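Local coordinates for attaching and effacing protein, pathogenesis factor (Escherichia coli, PDB 4E9L) that probably acts as an adhesin of the intimin/invasin family, here represented by a run of bacterial immunoglobulin-like domains from the longer protein, at residues 235-241 with 265-271. Where two conformers were deposited one is given. Residue numbers count along the deposited sequence, not the author numbering.
Sequences LTGTASE and KTGELRV
Residues 235-241 run antiparallel to 265-271 at the end of a beta ladder. Leu235 faces Val271 as a non-hydrogen-bonded pair, CA-CA 4.9 Å. Thr236 and Arg270 form the hydrogen-bonded pair: Thr236 N to Arg270 O is 3.0 Å and Arg270 N to Thr236 O is 2.9 Å. Then strand 231-236 ends. Gly237, at phi/psi 102/169, begins the turn; a CB there would clash with Glu268 O. Residues 237-240 form a type I beta turn, with Thr238 at -47/-47 and Ala239 at -86/2. Ser240 N (3.1 Å) and Ser240 OG (2.6 Å) both hydrogen-bond Gly237 O.

Lys265, Ala239 and Leu269 bury the most surface. Ala239 N donates to Glu268 O at 2.9 Å, so the turn stays tied to the strand. Ala239 CB packs 3.4 Å from Gly267 O and 4.2 Å from Leu269 CB. Leu269 (chi1 t, chi2 p) brings CD1 to 3.5 Å from Ser240 CA and 4.2 Å from Leu235 CB. Lys265 has an extended side chain along the turn. Lys265 NZ makes a salt bridge with Glu241 OE2 at 2.8 Å and a weak hydrogen bond to Thr238 O at 3.2 Å. One water bridges Ala239 O and Lys265 O, 2.7 Å from each.

In this immunoglobulin-like sandwich of the invasin domain 3 family, edge strand 231-236 ends in a turn that stays against strand 267-275. Strand 278-290 flanks 267-275 on the other side. Gly267, Leu269 and Val271 form backbone hydrogen bonds with it, and the Glu268 carboxylate hydrogen-bonds the side chains of Gln286 and Thr288. Leu269 and Val271 also touch Leu260 of strand 255-261, in the facing sheet.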
ATOM      1  N   LEU A 235       4.863  13.527  -4.167  1.00 19.25           N
ATOM      2  CA  LEU A 235       5.286  13.644  -2.770  1.00 19.58           C
ATOM      3  C   LEU A 235       5.341  15.127  -2.413  1.00 24.09           C
ATOM      4  O   LEU A 235       5.925  15.909  -3.153  1.00 24.36           O
ATOM      5  CB  LEU A 235       6.677  12.997  -2.535  1.00 19.05           C
ATOM      6  CG  LEU A 235       6.791  11.470  -2.694  1.00 22.76           C
ATOM      7  CD1 LEU A 235       8.172  10.996  -2.273  1.00 22.27           C
ATOM      8  CD2 LEU A 235       5.764  10.724  -1.813  1.00 23.94           C
ATOM      9  N   THR A 236       4.714  15.516  -1.312  1.00 20.79           N
ATOM     10  CA  THR A 236       4.703  16.915  -0.857  1.00 21.80           C
ATOM     11  C   THR A 236       4.987  16.982   0.646  1.00 25.15           C
ATOM     12  O   THR A 236       4.953  15.957   1.329  1.00 23.62           O
ATOM     13  CB  THR A 236       3.399  17.639  -1.237  1.00 29.01           C
ATOM     14  OG1 THR A 236       2.286  16.943  -0.676  1.00 31.47           O
ATOM     15  CG2 THR A 236       3.218  17.805  -2.739  1.00 29.21           C
ATOM     16  N   GLY A 237       5.274  18.188   1.134  1.00 22.23           N
ATOM     17  CA  GLY A 237       5.554  18.421   2.541  1.00 21.57           C
ATOM     18  C   GLY A 237       7.032  18.581   2.805  1.00 23.98           C
ATOM     19  O   GLY A 237       7.867  18.340   1.920  1.00 21.12           O
ATOM     20  N   THR A 238       7.358  19.013   4.021  1.00 21.92           N
ATOM     21  CA  THR A 238       8.724  19.266   4.513  1.00 21.65           C
ATOM     22  C   THR A 238       9.674  18.115   4.177  1.00 23.15           C
ATOM     23  O   THR A 238      10.772  18.331   3.679  1.00 21.13           O
ATOM     24  CB  THR A 238       8.659  19.505   6.043  1.00 33.67           C
ATOM     25  OG1 THR A 238       7.838  20.644   6.302  1.00 39.83           O
ATOM     26  CG2 THR A 238      10.033  19.683   6.687  1.00 36.20           C
ATOM     27  N   ALA A 239       9.234  16.898   4.439  1.00 19.44           N
ATOM     28  CA  ALA A 239      10.055  15.705   4.278  1.00 18.61           C
ATOM     29  C   ALA A 239      10.077  15.062   2.867  1.00 21.89           C
ATOM     30  O   ALA A 239      10.753  14.046   2.678  1.00 21.74           O
ATOM     31  CB  ALA A 239       9.708  14.695   5.372  1.00 18.12           C
ATOM     32  N   SER A 240       9.366  15.660   1.878  1.00 18.25           N
ATOM     33  CA  SER A 240       9.325  15.166   0.490  1.00 17.78           C
ATOM     34  C   SER A 240      10.674  15.297  -0.236  1.00 23.89           C
ATOM     35  O   SER A 240      10.942  14.487  -1.113  1.00 23.38           O
ATOM     36  CB  SER A 240       8.207  15.826  -0.314  1.00 19.20           C
ATOM     37  OG  SER A 240       8.370  17.234  -0.361  1.00 22.90           O
ATOM     38  N   GLU A 241      11.525  16.283   0.152  1.00 21.84           N
ATOM     39  CA  GLU A 241      12.853  16.504  -0.441  1.00 22.49           C
ATOM     40  C   GLU A 241      13.783  15.373  -0.094  1.00 25.70           C
ATOM     41  O   GLU A 241      14.152  15.239   1.069  1.00 24.99           O
ATOM     42  CB  GLU A 241      13.467  17.813   0.076  1.00 24.87           C
ATOM     43  CG  GLU A 241      13.692  18.828  -1.011  1.00 33.76           C
ATOM     44  CD  GLU A 241      14.490  19.993  -0.473  1.00 46.23           C
ATOM     45  OE1 GLU A 241      15.593  20.239  -1.010  1.00 45.60           O
ATOM     46  OE2 GLU A 241      14.070  20.585   0.549  1.00 30.66           O
ATOM     47  N   LYS A 265      15.655  14.044   5.613  1.00 18.37           N
ATOM     48  CA  LYS A 265      14.863  15.177   6.090  1.00 18.37           C
ATOM     49  C   LYS A 265      13.672  14.679   6.896  1.00 19.59           C
ATOM     50  O   LYS A 265      12.898  13.866   6.394  1.00 19.24           O
ATOM     51  CB  LYS A 265      14.401  16.025   4.889  1.00 20.42           C
ATOM     52  CG  LYS A 265      14.258  17.494   5.217  1.00 35.95           C
ATOM     53  CD  LYS A 265      14.083  18.314   3.955  1.00 36.38           C
ATOM     54  CE  LYS A 265      13.888  19.770   4.282  1.00 47.56           C
ATOM     55  NZ  LYS A 265      13.136  20.465   3.197  1.00 64.35           N
ATOM     56  N   THR A 266      13.547  15.133   8.156  1.00 15.88           N
ATOM     57  CA  THR A 266      12.428  14.725   9.022  1.00 14.76           C
ATOM     58  C   THR A 266      11.258  15.704   8.809  1.00 20.51           C
ATOM     59  O   THR A 266      11.450  16.790   8.251  1.00 20.03           O
ATOM     60  CB  THR A 266      12.838  14.667  10.500  1.00 19.32           C
ATOM     61  OG1 THR A 266      13.189  15.985  10.939  1.00 19.20           O
ATOM     62  CG2 THR A 266      13.961  13.646  10.778  1.00 16.98           C
ATOM     63  N   GLY A 267      10.080  15.335   9.298  1.00 17.77           N
ATOM     64  CA  GLY A 267       8.897  16.176   9.188  1.00 17.91           C
ATOM     65  C   GLY A 267       7.754  15.505   8.454  1.00 22.24           C
ATOM     66  O   GLY A 267       7.796  14.300   8.177  1.00 20.54           O
ATOM     67  N   GLU A 268       6.727  16.296   8.116  1.00 20.25           N
ATOM     68  CA  GLU A 268       5.558  15.799   7.407  1.00 21.06           C
ATOM     69  C   GLU A 268       5.842  15.462   5.949  1.00 22.09           C
ATOM     70  O   GLU A 268       6.595  16.149   5.262  1.00 20.29           O
ATOM     71  CB  GLU A 268       4.361  16.772   7.514  1.00 23.69           C
ATOM     72  CG  GLU A 268       3.767  16.911   8.911  1.00 43.24           C
ATOM     73  CD  GLU A 268       3.375  15.638   9.647  1.00 73.79           C
ATOM     74  OE1 GLU A 268       2.610  14.821   9.080  1.00 71.74           O
ATOM     75  OE2 GLU A 268       3.814  15.475  10.810  1.00 66.69           O
ATOM     76  N   LEU A 269       5.196  14.410   5.487  1.00 18.96           N
ATOM     77  CA  LEU A 269       5.256  13.904   4.127  1.00 19.21           C
ATOM     78  C   LEU A 269       3.856  13.418   3.711  1.00 21.93           C
ATOM     79  O   LEU A 269       3.188  12.723   4.478  1.00 22.10           O
ATOM     80  CB  LEU A 269       6.267  12.729   4.098  1.00 19.59           C
ATOM     81  CG  LEU A 269       6.512  12.018   2.768  1.00 24.31           C
ATOM     82  CD1 LEU A 269       6.878  12.998   1.695  1.00 25.33           C
ATOM     83  CD2 LEU A 269       7.640  11.009   2.904  1.00 27.35           C
ATOM     84  N   ARG A 270       3.427  13.789   2.503  1.00 18.37           N
ATOM     85  CA  ARG A 270       2.139  13.368   1.945  0.50 18.33           C
ATOM     86  C   ARG A 270       2.390  12.688   0.612  1.00 22.59           C
ATOM     87  O   ARG A 270       3.228  13.160  -0.163  1.00 20.92           O
ATOM     88  CB  ARG A 270       1.179  14.562   1.760  0.50 20.09           C
ATOM     89  CG  ARG A 270       0.675  15.138   3.078  0.50 30.39           C
ATOM     90  CD  ARG A 270      -0.165  16.398   2.907  0.50 37.39           C
ATOM     91  NE  ARG A 270       0.575  17.512   2.305  0.50 40.32           N
ATOM     92  CZ  ARG A 270       1.403  18.319   2.961  0.50 51.83           C
ATOM     93  NH1 ARG A 270       1.636  18.135   4.257  0.50 44.79           N
ATOM     94  NH2 ARG A 270       2.016  19.306   2.325  0.50 34.18           N
ATOM     95  N   VAL A 271       1.688  11.565   0.362  1.00 18.29           N
ATOM     96  CA  VAL A 271       1.813  10.801  -0.863  1.00 17.56           C
ATOM     97  C   VAL A 271       0.480  10.730  -1.574  1.00 20.76           C
ATOM     98  O   VAL A 271      -0.511  10.262  -1.009  1.00 20.60           O
ATOM     99  CB  VAL A 271       2.490   9.400  -0.688  1.00 20.48           C
ATOM    100  CG1 VAL A 271       1.826   8.561   0.392  1.00 20.26           C
ATOM    101  CG2 VAL A 271       2.565   8.627  -2.018  1.00 19.98           C
TER
HETATM  102  O   HOH W   1       1.244  14.850  -2.013  1.00 25.88           O
HETATM  103  O   HOH W   2       7.211  19.471   9.233  1.00 19.23           O
HETATM  104  O   HOH W   3      12.452  12.480   4.100  1.00 19.20           O
HETATM  105  O   HOH W   4      14.560  13.503   2.805  1.00 35.58           O